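Local coordinates for peptidase M16 C-terminal domain-containing protein (Enterococcus faecalis, PDB 3D3Y), which is of unknown function but resembles the M16 family of zinc metallopeptidases, and probably carries at least one of their inactive domains, at residues Y22-L27 with S91-N96. Sequence-based numbering, arbitrary orientation.
Sequences YKTVRL and SMNIVN
The guanidinium of Arg-26 and the side-chain amide of Asn-93 lie stacked, their planes only 7° apart. Asn-93 ND2 sits 3.2 Å above one face of the guanidinium, offset toward its rim; Arg-26 NE and Asn-93 ND2, both donors, touch without bonding. Arg-26 reaches this position through a bend at chi2 (-102°), which swings CD toward the amide. At its edge the amide donates from ND2 to Thr-24 OG1 (2.9 Å), a partner only 14° out of the amide plane, and more weakly from ND2 to Val-25 O (3.4 Å). The shorter bond probably fixes the rotation of the amide and presents its face to the arginine. Helix 368-380 also touches Arg-26, through Ala-368 and Leu-372.

Val-25, Leu-27, Met-92 and Ile-94 point to the other side of the sheet. There Ile-94 CG1 meets Val-25 CB at 3.7 Å and its CD1 meets Leu-27 CD1 at 3.8 Å; helix 105-118 touches this apolar layer through Ala-109 and Leu-113. Reciprocal backbone bonds join Val-25 with Ile-94 and Leu-27 with Met-92. Beyond them Asn-96 N bonds to Lys-23 O, while Asn-96 OD1 accepts from His-98 N and ND2 donates to a water and to Asp-208 O. The axes of 24-27 and 91-95 approach to 4.5 Å and run antiparallel, as neighbours within strands 24-34 and 85-95 of a mixed six-stranded sheet backed by helices, consistent with the alpha/beta domains of M16-type proteins.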
loop_
_atom_site.group_PDB
_atom_site.type_symbol
_atom_site.label_atom_id
_atom_site.label_comp_id
_atom_site.label_asym_id
_atom_site.label_seq_id
_atom_site.Cartn_x
_atom_site.Cartn_y
_atom_site.Cartn_z
ATOM N N TYR A 22 -16.789 2.413 -18.630
ATOM C CA TYR A 22 -17.195 3.408 -17.616
ATOM C C TYR A 22 -17.792 4.689 -18.181
ATOM O O TYR A 22 -17.497 5.068 -19.305
ATOM C CB TYR A 22 -16.010 3.758 -16.723
ATOM C CG TYR A 22 -15.376 2.514 -16.136
ATOM C CD1 TYR A 22 -16.025 1.783 -15.124
ATOM C CD2 TYR A 22 -14.148 2.047 -16.611
ATOM C CE1 TYR A 22 -15.451 0.621 -14.588
ATOM C CE2 TYR A 22 -13.569 0.887 -16.090
ATOM C CZ TYR A 22 -14.226 0.178 -15.088
ATOM O OH TYR A 22 -13.661 -0.969 -14.575
ATOM N N LYS A 23 -18.604 5.368 -17.370
ATOM C CA LYS A 23 -19.226 6.638 -17.754
ATOM C C LYS A 23 -18.404 7.811 -17.219
ATOM O O LYS A 23 -18.702 8.972 -17.494
ATOM C CB LYS A 23 -20.662 6.713 -17.210
ATOM C CG LYS A 23 -21.583 5.628 -17.731
ATOM C CD LYS A 23 -22.998 5.836 -17.204
ATOM C CE LYS A 23 -23.852 4.641 -17.489
ATOM N NZ LYS A 23 -24.199 4.548 -18.934
ATOM N N THR A 24 -17.388 7.496 -16.423
ATOM C CA THR A 24 -16.479 8.504 -15.914
ATOM C C THR A 24 -15.067 8.208 -16.380
ATOM O O THR A 24 -14.792 7.128 -16.915
ATOM C CB THR A 24 -16.437 8.531 -14.381
ATOM O OG1 THR A 24 -15.969 7.260 -13.901
ATOM C CG2 THR A 24 -17.826 8.867 -13.793
ATOM N N VAL A 25 -14.182 9.171 -16.116
ATOM C CA VAL A 25 -12.778 9.111 -16.500
ATOM C C VAL A 25 -11.963 9.240 -15.213
ATOM O O VAL A 25 -12.177 10.161 -14.431
ATOM C CB VAL A 25 -12.420 10.226 -17.466
ATOM C CG1 VAL A 25 -10.921 10.191 -17.789
ATOM C CG2 VAL A 25 -13.246 10.086 -18.765
ATOM N N ARG A 26 -11.087 8.269 -14.961
ATOM C CA ARG A 26 -10.244 8.314 -13.787
ATOM C C ARG A 26 -8.909 8.845 -14.239
ATOM O O ARG A 26 -8.419 8.478 -15.325
ATOM C CB ARG A 26 -10.034 6.920 -13.237
ATOM C CG ARG A 26 -11.285 6.149 -13.051
ATOM C CD ARG A 26 -11.663 6.137 -11.612
ATOM N NE ARG A 26 -12.976 5.529 -11.426
ATOM C CZ ARG A 26 -13.692 5.677 -10.317
ATOM N NH1 ARG A 26 -13.185 6.401 -9.309
ATOM N NH2 ARG A 26 -14.899 5.115 -10.223
ATOM N N LEU A 27 -8.323 9.685 -13.393
ATOM C CA LEU A 27 -6.986 10.206 -13.589
ATOM C C LEU A 27 -6.154 9.918 -12.356
ATOM O O LEU A 27 -6.641 10.030 -11.208
ATOM C CB LEU A 27 -7.008 11.722 -13.809
ATOM C CG LEU A 27 -7.733 12.303 -15.029
ATOM C CD1 LEU A 27 -9.194 12.518 -14.690
ATOM C CD2 LEU A 27 -7.082 13.617 -15.388
ATOM N N SER A 91 -5.408 11.591 -7.291
ATOM C CA SER A 91 -6.476 10.894 -8.011
ATOM C C SER A 91 -7.620 11.855 -8.284
ATOM O O SER A 91 -7.929 12.710 -7.432
ATOM C CB SER A 91 -7.007 9.756 -7.124
ATOM O OG SER A 91 -5.972 8.795 -6.881
HETATM N N MSE A 92 -8.275 11.662 -9.437
HETATM C CA MSE A 92 -9.486 12.376 -9.798
HETATM C C MSE A 92 -10.417 11.448 -10.551
HETATM O O MSE A 92 -9.968 10.572 -11.317
HETATM C CB MSE A 92 -9.190 13.546 -10.724
HETATM C CG MSE A 92 -8.687 14.776 -10.078
HETATM SE SE MSE A 92 -8.586 16.236 -11.379
HETATM C CE MSE A 92 -10.328 16.996 -11.313
ATOM N N ASN A 93 -11.712 11.662 -10.346
ATOM C CA ASN A 93 -12.793 10.994 -11.096
ATOM C C ASN A 93 -13.678 12.133 -11.638
ATOM O O ASN A 93 -14.074 13.045 -10.887
ATOM C CB ASN A 93 -13.573 10.056 -10.160
ATOM C CG ASN A 93 -14.493 9.054 -10.902
ATOM O OD1 ASN A 93 -15.564 8.674 -10.378
ATOM N ND2 ASN A 93 -14.076 8.597 -12.081
ATOM N N ILE A 94 -13.926 12.122 -12.941
ATOM C CA ILE A 94 -14.755 13.126 -13.615
ATOM C C ILE A 94 -15.748 12.451 -14.541
ATOM O O ILE A 94 -15.482 11.358 -15.079
ATOM C CB ILE A 94 -13.883 14.095 -14.450
ATOM C CG1 ILE A 94 -13.133 13.324 -15.550
ATOM C CG2 ILE A 94 -12.889 14.785 -13.540
ATOM C CD1 ILE A 94 -12.177 14.168 -16.350
ATOM N N VAL A 95 -16.893 13.093 -14.737
ATOM C CA VAL A 95 -17.906 12.565 -15.639
ATOM C C VAL A 95 -17.417 12.805 -17.062
ATOM O O VAL A 95 -16.853 13.848 -17.340
ATOM C CB VAL A 95 -19.262 13.272 -15.452
ATOM C CG1 VAL A 95 -20.252 12.753 -16.448
ATOM C CG2 VAL A 95 -19.818 13.117 -14.004
ATOM N N ASN A 96 -17.610 11.835 -17.947
ATOM C CA ASN A 96 -17.194 11.958 -19.367
ATOM C C ASN A 96 -18.031 13.032 -20.092
ATOM O O ASN A 96 -19.228 13.195 -19.789
ATOM C CB ASN A 96 -17.314 10.591 -20.038
ATOM C CG ASN A 96 -16.699 10.552 -21.430
ATOM O OD1 ASN A 96 -17.208 11.189 -22.352
ATOM N ND2 ASN A 96 -15.587 9.801 -21.583
HETATM O O HOH W 1 -15.387 7.487 -19.679
#